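Oligopeptide-binding protein appA (Bacillus subtilis, PDB 1XOC) binds oligopeptides and hands them to the App ABC permease, a transport system that can replace Opp in sporulation and genetic competence. Local coordinates at residues L56-E61 with L510-K515; K257-L262 with Y502-K507; N272-L277 with P408-D413; F360-K365 with F412-M417. All blocks are in the same frame, centred on the assembly; numbering follows the deposited sequence.

Contact 1: L56-E61 with L510-K515; sequences LTKTDE and LYNIEK
The ammonium group of K58 is the polar centre of this contact, and two side chains of 510-515 share it. N512 OD1 accepts a hydrogen bond from K58 NZ at 2.8 Å, with the donor lying in the carbonyl plane of the amide. E514 reaches toward the lysine tip to tip, K58 NZ and E514 OE2 standing 3.5 Å apart in a salt bridge. Two waters reinforce that longer pair: each accepts from K58 NZ and donates to E514 OE2 at 2.6 Å, so NZ donates three hydrogen bonds in all. Below its tip the lysine is apolar, its CD resting 3.7 Å from Y511 CE1. A bend at chi3 (-88°) places CE, which lies 3.5 Å from N512 OD1. The phenol of Y511 ends against CB and CA of D60, OH standing 3.4 Å from D60 CB, and a third water joins that OH to E61 OE2. D60 OD1 is bonded to the backbone nitrogens of K62 and N64, T59 OG1 to D154 OD1, and T59 O to H505 NE2. A type II turn from L510 to I513 sends Y511 and N512 toward 56-61. Strand 57-59 forms one edge of an antiparallel sheet beside strand 65-76, and T57 and L56 pack on helix 147-155, with L56 also meeting helix 100-108. The turn approaches from the loop ahead of strand 517-518.

Contact 2: K257-L262 with Y502-K507; sequences KIVTDL and YKYHPK
The phenol ring of Y504 carries D261 over one face and L262 at its edge. D261 CB sits 3.8 Å from the centroid of the Y504 ring and 25° off the normal, a CH-pi contact displaced toward the rim on the CE2 side. Near the plane of the same ring lies L262 O, to which Y504 OH donates a hydrogen bond of 2.8 Å. That donor stands well above the carbonyl plane of L262, 61° out of it, and the hydroxyl also bonds N491 ND2 of strand 483-496. D261 OD1 takes the backbone N of L262 through its anti lone pair. Alongside, V259 CG1 touches Y504 CB at 4.1 Å, and V259 CG2 lies obliquely to the Y502 ring, which meets W516 edge-to-face. P506 CB packs 3.7 Å from L262 O. H505 has K507 N in its ring plane, bonded to ND1. Strand 256-262 pairs antiparallel with 483-496, and 502-507 runs nearly parallel to it without forming a strand. Segment 502-507 goes on from the contact to the peptide site, where K507 NZ hydrogen-bonds the backbone of the bound peptide, as fits a solute-binding protein of family 5.

Contact 3: N272-L277 with P408-D413; sequences NEKNEL and PNWDFD
D413 and N275 meet with their flat groups almost perpendicular, carboxylate and amide planes 89° apart. Along the aspartate, CB lies 3.8 Å from N275 ND2 and CG comes closer. D413 OD1 then accepts a weak hydrogen bond from N275 ND2 at 3.0 Å, with an angle of 136° at the hydrogen. OD2, the other oxygen, is taken up by the backbone N of T363. The partner amide is also held from its other end: N275 OD1 accepts from L277 N at 2.9 Å, an Asx turn that fixes the rotation of the group. Next to this pair, N272 N donates to D413 O at 3.0 Å, and a type I turn from N272 to N275 brings both asparagines to the same neighbour. N272 CB packs over one face of the F412 ring, 4.1 Å from its centroid, a CH-pi contact; the amide plane of N272 is turned 28° from the ring. At the outer margin K274 crosses W410 at about a right angle, K274 CD lying 4.1 Å from W410 CB. The joining is mixed: one backbone bond, one weak amide-carboxylate bond, and CH-pi and alkyl packing. The carboxylate divides its two oxygens between a side-chain amide and a main-chain N-H, so these N-H donors probably help stabilise its negative charge, and the turn before helix 281-289 is tied to the entry of strand 414-420.

Contact 4: F360-K365 with F412-M417; sequences FSFTLK and FDAMVM
Two donors converge on the carbonyl oxygen of T363: A414 N, in a weak hydrogen bond of 3.4 Å, and a water that in turn accepts from D413 N. The water therefore bridges the strands where direct pairing is just beginning. Before this point D413 OD2 stands in for a backbone acceptor, taking T363 N at 2.9 Å in an almost straight bond (177°) through its anti lone pair. Beyond it the regular parallel pattern sets in. K365 N donates to A414 O, and K365 O receives V416 N at 2.9 Å nearly along the C=O axis, with M415 CA also 3.1 Å from K365 O. On the sheet face that bears L364 and A414 the packing is apolar: L364 CD1 touches A414 CB at 3.7 Å and V416 CG2 at 3.9 Å, while F362 CE1 lies 3.9 Å from A414 CB. K365 leaves from the opposite face, its extended chain passing F412 CB and ending on Q404 OE1 and the carbonyl of D411. Strand 358-367 lies between 390-396 and 414-420, all three parallel. Helix 371-385 joins the first strand in sequence to the second, and helix 398-405 the second to the third, so successive beta-alpha-beta crossovers build this parallel part of the mixed sheet, as in the alpha/beta lobes of periplasmic-type binding proteins.

How the contacts relate
The four contacts form two touching pairs; contact 1 lies across the chain's centre from contacts 3 and 4, its centre 36 Å from theirs. Contacts 1 and 2 have centres 13 Å apart and are joined where H505 NE2 meets T59 O at 2.9 Å, a probable hydrogen bond. Contacts 3 and 4 lie 9 Å apart between centres, share F412 and D413, and are linked by K365 NZ and D411 O at 2.8 Å, again probably hydrogen-bonded. Contacts 2 and 4 reach the same mixed sheet, their nearest atoms about 13 Å apart. The bound peptide is touched from both pairs: by T59 of contact 1, K507 of contact 2 and M417 of contact 4.

Contact 1: L56-E61 with L510-K515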
# COMPACT_ATOMS: atom_id res chain seq x y z
N LEU A 56 -17.13 7.14 2.47
CA LEU A 56 -18.48 6.65 2.42
C LEU A 56 -18.60 5.30 3.14
O LEU A 56 -19.62 5.00 3.80
CB LEU A 56 -18.96 6.53 0.97
CG LEU A 56 -19.26 7.90 0.34
CD1 LEU A 56 -19.53 7.76 -1.16
CD2 LEU A 56 -20.35 8.68 1.07
N THR A 57 -17.60 4.44 2.99
CA THR A 57 -17.57 3.12 3.64
C THR A 57 -16.24 2.91 4.32
O THR A 57 -15.30 3.70 4.11
CB THR A 57 -17.76 1.97 2.65
OG1 THR A 57 -16.72 2.06 1.65
CG2 THR A 57 -19.15 2.00 1.99
N LYS A 58 -16.10 1.84 5.06
CA LYS A 58 -14.90 1.49 5.80
C LYS A 58 -14.84 -0.02 5.87
O LYS A 58 -15.84 -0.67 6.16
CB LYS A 58 -14.98 2.08 7.21
CG LYS A 58 -13.84 1.82 8.12
CD LYS A 58 -14.16 2.37 9.54
CE LYS A 58 -13.77 3.81 9.73
NZ LYS A 58 -14.18 4.32 11.10
N THR A 59 -13.68 -0.59 5.58
CA THR A 59 -13.50 -2.03 5.65
C THR A 59 -12.95 -2.37 7.03
O THR A 59 -11.92 -1.79 7.48
CB THR A 59 -12.63 -2.57 4.50
OG1 THR A 59 -13.33 -2.38 3.26
CG2 THR A 59 -12.29 -4.01 4.65
N ASP A 60 -13.67 -3.24 7.74
CA ASP A 60 -13.35 -3.51 9.12
C ASP A 60 -12.26 -4.57 9.27
O ASP A 60 -11.68 -5.04 8.28
CB ASP A 60 -14.61 -3.82 9.92
CG ASP A 60 -15.17 -5.16 9.64
OD1 ASP A 60 -14.51 -5.96 8.94
OD2 ASP A 60 -16.28 -5.49 10.16
N GLU A 61 -11.93 -4.88 10.53
CA GLU A 61 -10.83 -5.80 10.82
C GLU A 61 -11.04 -7.24 10.33
O GLU A 61 -10.08 -8.01 10.24
CB GLU A 61 -10.48 -5.79 12.31
CG GLU A 61 -11.47 -6.48 13.22
CD GLU A 61 -12.74 -5.68 13.52
OE1 GLU A 61 -13.56 -6.20 14.29
OE2 GLU A 61 -12.93 -4.54 13.01
N LEU A 510 -3.60 2.07 12.22
CA LEU A 510 -4.29 3.00 13.13
C LEU A 510 -5.80 2.90 12.95
O LEU A 510 -6.53 3.83 13.23
CB LEU A 510 -3.79 4.42 12.90
CG LEU A 510 -2.26 4.60 12.98
CD1 LEU A 510 -1.81 6.04 12.75
CD2 LEU A 510 -1.73 4.10 14.33
N TYR A 511 -6.29 1.72 12.56
CA TYR A 511 -7.72 1.54 12.37
C TYR A 511 -8.49 1.97 13.62
O TYR A 511 -8.24 1.47 14.69
CB TYR A 511 -8.04 0.09 12.04
CG TYR A 511 -9.53 -0.22 11.88
CD1 TYR A 511 -10.25 0.26 10.80
CD2 TYR A 511 -10.20 -0.97 12.82
CE1 TYR A 511 -11.62 -0.03 10.65
CE2 TYR A 511 -11.56 -1.24 12.68
CZ TYR A 511 -12.24 -0.74 11.59
OH TYR A 511 -13.59 -0.97 11.42
N ASN A 512 -9.48 2.83 13.43
CA ASN A 512 -10.41 3.24 14.50
C ASN A 512 -9.71 3.80 15.75
O ASN A 512 -10.19 3.67 16.88
CB ASN A 512 -11.40 2.14 14.83
CG ASN A 512 -12.63 2.20 13.97
OD1 ASN A 512 -12.68 2.93 12.95
ND2 ASN A 512 -13.64 1.43 14.34
N ILE A 513 -8.59 4.47 15.51
CA ILE A 513 -7.81 5.16 16.55
C ILE A 513 -8.68 6.13 17.38
O ILE A 513 -8.41 6.33 18.58
CB ILE A 513 -6.53 5.83 15.96
CG1 ILE A 513 -5.69 6.44 17.09
CG2 ILE A 513 -6.85 6.82 14.83
CD1 ILE A 513 -4.27 6.73 16.68
N GLU A 514 -9.73 6.67 16.77
CA GLU A 514 -10.69 7.51 17.51
C GLU A 514 -11.43 6.78 18.62
O GLU A 514 -12.06 7.43 19.48
CB GLU A 514 -11.68 8.17 16.55
CG GLU A 514 -12.48 7.21 15.69
CD GLU A 514 -11.81 6.79 14.35
OE1 GLU A 514 -10.56 6.81 14.16
OE2 GLU A 514 -12.60 6.43 13.46
N LYS A 515 -11.38 5.45 18.63
CA LYS A 515 -12.05 4.66 19.63
C LYS A 515 -11.11 4.10 20.69
O LYS A 515 -11.55 3.45 21.63
CB LYS A 515 -12.75 3.45 18.99
CG LYS A 515 -13.65 3.71 17.78
CD LYS A 515 -14.73 4.69 18.04
CE LYS A 515 -15.47 5.00 16.75
NZ LYS A 515 -16.49 6.08 16.93
O HOH W 1 -15.11 6.68 12.70
O HOH W 2 -11.79 5.95 11.00
O HOH W 3 -14.84 -2.35 13.27

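Contact 2: K257-L262 with Y502-K507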
# COMPACT_ATOMS: atom_id res chain seq x y z
N LYS A 257 2.60 -3.38 25.60
CA LYS A 257 2.18 -4.70 25.18
C LYS A 257 2.30 -4.78 23.65
O LYS A 257 2.30 -3.75 23.00
CB LYS A 257 0.75 -4.99 25.62
CG LYS A 257 -0.33 -4.03 25.13
CD LYS A 257 -1.71 -4.33 25.79
CE LYS A 257 -2.80 -3.33 25.44
NZ LYS A 257 -3.89 -3.23 26.46
N ILE A 258 2.41 -5.99 23.11
CA ILE A 258 2.63 -6.17 21.67
C ILE A 258 1.58 -7.08 21.12
O ILE A 258 1.42 -8.17 21.64
CB ILE A 258 4.03 -6.74 21.39
CG1 ILE A 258 5.10 -5.86 22.03
CG2 ILE A 258 4.28 -6.84 19.89
CD1 ILE A 258 6.49 -6.40 21.84
N VAL A 259 0.90 -6.62 20.08
CA VAL A 259 -0.11 -7.42 19.38
C VAL A 259 0.47 -7.83 18.03
O VAL A 259 0.85 -6.97 17.26
CB VAL A 259 -1.45 -6.65 19.19
CG1 VAL A 259 -2.45 -7.50 18.41
CG2 VAL A 259 -2.05 -6.28 20.55
N THR A 260 0.44 -9.13 17.74
CA THR A 260 1.11 -9.71 16.56
C THR A 260 0.12 -10.51 15.69
O THR A 260 -0.66 -11.32 16.22
CB THR A 260 2.23 -10.67 17.00
OG1 THR A 260 3.22 -9.96 17.77
CG2 THR A 260 2.87 -11.30 15.80
N ASP A 261 0.17 -10.27 14.38
CA ASP A 261 -0.58 -11.07 13.40
C ASP A 261 -0.08 -10.80 11.99
O ASP A 261 0.79 -9.93 11.77
CB ASP A 261 -2.09 -10.76 13.50
CG ASP A 261 -2.97 -11.98 13.30
OD1 ASP A 261 -2.63 -12.88 12.50
OD2 ASP A 261 -4.00 -12.06 14.03
N LEU A 262 -0.55 -11.60 11.04
CA LEU A 262 -0.19 -11.45 9.64
C LEU A 262 -0.66 -10.11 9.09
O LEU A 262 -1.76 -9.67 9.40
CB LEU A 262 -0.78 -12.59 8.81
CG LEU A 262 -0.29 -12.75 7.36
CD1 LEU A 262 1.21 -12.98 7.19
CD2 LEU A 262 -1.09 -13.90 6.79
N TYR A 502 -8.58 -1.07 21.30
CA TYR A 502 -7.79 -1.43 20.12
C TYR A 502 -8.26 -2.78 19.52
O TYR A 502 -8.52 -3.74 20.25
CB TYR A 502 -6.29 -1.45 20.47
CG TYR A 502 -5.42 -2.02 19.35
CD1 TYR A 502 -5.18 -3.39 19.26
CD2 TYR A 502 -4.87 -1.19 18.39
CE1 TYR A 502 -4.40 -3.91 18.22
CE2 TYR A 502 -4.09 -1.69 17.37
CZ TYR A 502 -3.86 -3.06 17.29
OH TYR A 502 -3.08 -3.57 16.27
N LYS A 503 -8.38 -2.84 18.20
CA LYS A 503 -8.62 -4.07 17.46
C LYS A 503 -7.58 -4.14 16.35
O LYS A 503 -7.32 -3.12 15.67
CB LYS A 503 -10.01 -4.05 16.83
CG LYS A 503 -11.17 -4.08 17.81
CD LYS A 503 -12.51 -3.85 17.07
CE LYS A 503 -13.72 -3.92 17.99
NZ LYS A 503 -14.99 -4.06 17.17
N TYR A 504 -6.97 -5.32 16.21
CA TYR A 504 -5.97 -5.52 15.18
C TYR A 504 -6.63 -5.53 13.80
O TYR A 504 -7.54 -6.30 13.54
CB TYR A 504 -5.19 -6.82 15.38
CG TYR A 504 -4.20 -7.02 14.24
CD1 TYR A 504 -3.00 -6.35 14.22
CD2 TYR A 504 -4.51 -7.85 13.17
CE1 TYR A 504 -2.12 -6.49 13.15
CE2 TYR A 504 -3.62 -8.00 12.10
CZ TYR A 504 -2.44 -7.31 12.11
OH TYR A 504 -1.56 -7.45 11.07
N HIS A 505 -6.13 -4.67 12.92
CA HIS A 505 -6.53 -4.58 11.53
C HIS A 505 -5.31 -4.87 10.66
O HIS A 505 -4.24 -4.23 10.84
CB HIS A 505 -7.11 -3.20 11.24
CG HIS A 505 -7.88 -3.10 9.95
ND1 HIS A 505 -7.30 -3.20 8.70
CD2 HIS A 505 -9.19 -2.86 9.73
CE1 HIS A 505 -8.24 -3.05 7.77
NE2 HIS A 505 -9.40 -2.86 8.38
N PRO A 506 -5.41 -5.80 9.70
CA PRO A 506 -4.21 -6.23 8.97
C PRO A 506 -3.68 -5.26 7.91
O PRO A 506 -2.53 -5.46 7.43
CB PRO A 506 -4.66 -7.56 8.35
CG PRO A 506 -6.10 -7.36 8.12
CD PRO A 506 -6.59 -6.64 9.34
N LYS A 507 -4.46 -4.24 7.59
CA LYS A 507 -4.10 -3.23 6.61
C LYS A 507 -3.91 -1.82 7.18
O LYS A 507 -2.94 -1.11 6.82
CB LYS A 507 -5.15 -3.22 5.49
CG LYS A 507 -4.76 -2.22 4.38
CD LYS A 507 -5.72 -2.21 3.21
CE LYS A 507 -5.40 -1.06 2.23
NZ LYS A 507 -4.17 -1.32 1.46

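Contact 3: N272-L277 with P408-D413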
# COMPACT_ATOMS: atom_id res chain seq x y z
N ASN A 272 12.59 -3.90 -13.09
CA ASN A 272 12.08 -2.92 -14.05
C ASN A 272 12.36 -3.37 -15.48
O ASN A 272 13.50 -3.39 -15.89
CB ASN A 272 12.70 -1.55 -13.81
CG ASN A 272 12.00 -0.45 -14.57
OD1 ASN A 272 12.21 0.73 -14.31
ND2 ASN A 272 11.14 -0.82 -15.49
N GLU A 273 11.31 -3.73 -16.21
CA GLU A 273 11.45 -4.24 -17.60
C GLU A 273 11.76 -3.13 -18.63
O GLU A 273 11.99 -3.42 -19.81
CB GLU A 273 10.24 -5.07 -17.98
CG GLU A 273 10.02 -6.22 -17.02
CD GLU A 273 8.93 -7.15 -17.41
OE1 GLU A 273 8.35 -7.78 -16.49
OE2 GLU A 273 8.65 -7.26 -18.62
N LYS A 274 11.81 -1.87 -18.19
CA LYS A 274 12.42 -0.81 -18.99
C LYS A 274 13.91 -1.08 -19.14
O LYS A 274 14.52 -0.71 -20.14
CB LYS A 274 12.26 0.56 -18.34
CG LYS A 274 11.05 1.31 -18.76
CD LYS A 274 11.03 2.69 -18.11
CE LYS A 274 11.68 3.76 -18.98
NZ LYS A 274 12.00 4.98 -18.15
N ASN A 275 14.50 -1.72 -18.13
CA ASN A 275 15.91 -2.11 -18.17
C ASN A 275 16.08 -3.40 -18.97
O ASN A 275 15.48 -4.42 -18.65
CB ASN A 275 16.48 -2.28 -16.75
CG ASN A 275 18.00 -2.40 -16.72
OD1 ASN A 275 18.59 -3.20 -17.44
ND2 ASN A 275 18.63 -1.61 -15.85
N GLU A 276 16.92 -3.32 -20.01
CA GLU A 276 17.26 -4.44 -20.88
C GLU A 276 17.53 -5.74 -20.12
O GLU A 276 17.20 -6.82 -20.61
CB GLU A 276 18.53 -4.11 -21.68
CG GLU A 276 18.48 -2.87 -22.57
CD GLU A 276 19.89 -2.36 -22.97
OE1 GLU A 276 20.64 -3.10 -23.67
OE2 GLU A 276 20.25 -1.22 -22.58
N LEU A 277 18.16 -5.62 -18.95
CA LEU A 277 18.56 -6.78 -18.17
C LEU A 277 17.38 -7.64 -17.77
O LEU A 277 17.53 -8.85 -17.59
CB LEU A 277 19.33 -6.36 -16.92
CG LEU A 277 20.68 -5.64 -17.14
CD1 LEU A 277 21.31 -5.24 -15.80
CD2 LEU A 277 21.64 -6.47 -17.97
N PRO A 408 6.00 9.86 -13.89
CA PRO A 408 6.59 9.54 -15.18
C PRO A 408 8.06 9.12 -15.12
O PRO A 408 8.76 9.23 -16.14
CB PRO A 408 6.49 10.88 -15.91
CG PRO A 408 6.77 11.85 -14.84
CD PRO A 408 6.15 11.30 -13.60
N ASN A 409 8.53 8.66 -13.95
CA ASN A 409 9.96 8.48 -13.70
C ASN A 409 10.44 7.04 -13.86
O ASN A 409 11.35 6.76 -14.64
CB ASN A 409 10.32 8.98 -12.30
CG ASN A 409 9.96 10.43 -12.09
OD1 ASN A 409 9.45 10.82 -11.03
ND2 ASN A 409 10.23 11.25 -13.08
N TRP A 410 9.82 6.11 -13.13
CA TRP A 410 10.25 4.72 -13.14
C TRP A 410 11.76 4.58 -13.01
O TRP A 410 12.40 3.79 -13.72
CB TRP A 410 9.80 4.03 -14.41
CG TRP A 410 8.33 4.17 -14.64
CD1 TRP A 410 7.32 3.50 -13.99
CD2 TRP A 410 7.70 4.98 -15.63
NE1 TRP A 410 6.11 3.88 -14.50
CE2 TRP A 410 6.31 4.78 -15.51
CE3 TRP A 410 8.18 5.88 -16.59
CZ2 TRP A 410 5.40 5.44 -16.34
CZ3 TRP A 410 7.29 6.52 -17.41
CH2 TRP A 410 5.90 6.30 -17.28
N ASP A 411 12.30 5.36 -12.08
CA ASP A 411 13.74 5.64 -12.02
C ASP A 411 14.39 4.66 -11.06
O ASP A 411 14.81 5.02 -9.95
CB ASP A 411 13.91 7.08 -11.55
CG ASP A 411 15.36 7.49 -11.40
OD1 ASP A 411 15.59 8.40 -10.58
OD2 ASP A 411 16.24 6.89 -12.05
N PHE A 412 14.41 3.40 -11.49
CA PHE A 412 15.04 2.30 -10.75
C PHE A 412 15.33 1.16 -11.72
O PHE A 412 14.62 1.02 -12.73
CB PHE A 412 14.15 1.83 -9.58
CG PHE A 412 12.88 1.16 -10.01
CD1 PHE A 412 11.79 1.90 -10.43
CD2 PHE A 412 12.78 -0.21 -10.02
CE1 PHE A 412 10.59 1.27 -10.82
CE2 PHE A 412 11.56 -0.84 -10.38
CZ PHE A 412 10.50 -0.09 -10.79
N ASP A 413 16.37 0.38 -11.43
CA ASP A 413 16.65 -0.88 -12.15
C ASP A 413 15.88 -1.99 -11.45
O ASP A 413 15.12 -2.76 -12.07
CB ASP A 413 18.13 -1.24 -12.08
CG ASP A 413 19.04 -0.21 -12.73
OD1 ASP A 413 18.61 0.50 -13.66
OD2 ASP A 413 20.21 -0.14 -12.30

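Contact 4: F360-K365 with F412-M417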
# COMPACT_ATOMS: atom_id res chain seq x y z
N PHE A 360 26.20 -7.68 -16.80
CA PHE A 360 25.02 -7.81 -15.95
C PHE A 360 25.34 -7.10 -14.63
O PHE A 360 25.82 -7.71 -13.69
CB PHE A 360 24.67 -9.28 -15.72
CG PHE A 360 23.20 -9.53 -15.51
CD1 PHE A 360 22.55 -10.51 -16.24
CD2 PHE A 360 22.46 -8.78 -14.59
CE1 PHE A 360 21.20 -10.76 -16.07
CE2 PHE A 360 21.09 -9.04 -14.41
CZ PHE A 360 20.47 -10.02 -15.15
N SER A 361 25.07 -5.80 -14.63
CA SER A 361 25.35 -4.91 -13.52
C SER A 361 24.21 -3.92 -13.37
O SER A 361 23.80 -3.29 -14.35
CB SER A 361 26.62 -4.12 -13.81
OG SER A 361 26.88 -3.18 -12.79
N PHE A 362 23.69 -3.78 -12.15
CA PHE A 362 22.59 -2.87 -11.87
C PHE A 362 22.57 -2.41 -10.41
O PHE A 362 23.25 -2.97 -9.56
CB PHE A 362 21.24 -3.51 -12.23
CG PHE A 362 20.87 -4.68 -11.37
CD1 PHE A 362 20.04 -4.51 -10.25
CD2 PHE A 362 21.34 -5.95 -11.67
CE1 PHE A 362 19.72 -5.59 -9.46
CE2 PHE A 362 21.03 -7.02 -10.89
CZ PHE A 362 20.19 -6.85 -9.79
N THR A 363 21.73 -1.42 -10.15
CA THR A 363 21.52 -0.89 -8.81
C THR A 363 20.18 -1.37 -8.22
O THR A 363 19.10 -1.27 -8.86
CB THR A 363 21.60 0.64 -8.82
OG1 THR A 363 22.90 1.03 -9.29
CG2 THR A 363 21.34 1.25 -7.44
N LEU A 364 20.25 -1.93 -7.01
CA LEU A 364 19.09 -2.34 -6.23
C LEU A 364 18.80 -1.32 -5.13
O LEU A 364 19.57 -1.16 -4.16
CB LEU A 364 19.35 -3.70 -5.60
CG LEU A 364 18.23 -4.39 -4.80
CD1 LEU A 364 17.00 -4.68 -5.62
CD2 LEU A 364 18.74 -5.68 -4.19
N LYS A 365 17.64 -0.66 -5.25
CA LYS A 365 17.22 0.35 -4.29
C LYS A 365 16.26 -0.21 -3.25
O LYS A 365 15.50 -1.15 -3.52
CB LYS A 365 16.49 1.49 -5.00
CG LYS A 365 17.32 2.38 -5.83
CD LYS A 365 16.49 3.46 -6.54
CE LYS A 365 17.41 4.49 -7.15
NZ LYS A 365 16.71 5.51 -7.98
N PHE A 412 14.41 3.40 -11.49
CA PHE A 412 15.04 2.30 -10.75
C PHE A 412 15.33 1.16 -11.72
O PHE A 412 14.62 1.02 -12.73
CB PHE A 412 14.15 1.83 -9.58
CG PHE A 412 12.88 1.16 -10.01
CD1 PHE A 412 11.79 1.90 -10.43
CD2 PHE A 412 12.78 -0.21 -10.02
CE1 PHE A 412 10.59 1.27 -10.82
CE2 PHE A 412 11.56 -0.84 -10.38
CZ PHE A 412 10.50 -0.09 -10.79
N ASP A 413 16.37 0.38 -11.43
CA ASP A 413 16.65 -0.88 -12.15
C ASP A 413 15.88 -1.99 -11.45
O ASP A 413 15.12 -2.76 -12.07
CB ASP A 413 18.13 -1.24 -12.08
CG ASP A 413 19.04 -0.21 -12.73
OD1 ASP A 413 18.61 0.50 -13.66
OD2 ASP A 413 20.21 -0.14 -12.30
N ALA A 414 16.01 -2.05 -10.13
CA ALA A 414 15.29 -3.03 -9.31
C ALA A 414 15.07 -2.43 -7.94
O ALA A 414 15.82 -1.57 -7.53
CB ALA A 414 16.05 -4.34 -9.22
N MET A 415 14.05 -2.89 -7.22
CA MET A 415 13.85 -2.40 -5.86
C MET A 415 13.30 -3.46 -4.95
O MET A 415 12.55 -4.31 -5.38
CB MET A 415 12.94 -1.19 -5.84
CG MET A 415 11.54 -1.47 -6.25
SD MET A 415 10.53 0.03 -6.19
CE MET A 415 9.07 -0.56 -7.05
N VAL A 416 13.70 -3.40 -3.68
CA VAL A 416 13.08 -4.22 -2.64
C VAL A 416 11.95 -3.38 -2.04
O VAL A 416 12.18 -2.30 -1.53
CB VAL A 416 14.08 -4.62 -1.54
CG1 VAL A 416 13.36 -5.47 -0.48
CG2 VAL A 416 15.28 -5.34 -2.13
N MET A 417 10.71 -3.87 -2.11
CA MET A 417 9.55 -3.00 -1.86
C MET A 417 8.42 -3.85 -1.34
O MET A 417 8.51 -5.06 -1.41
CB MET A 417 9.13 -2.30 -3.14
CG MET A 417 8.09 -1.20 -3.06
SD MET A 417 8.26 -0.02 -1.74
CE MET A 417 9.90 0.60 -1.99
O HOH W 4 17.86 1.34 -9.11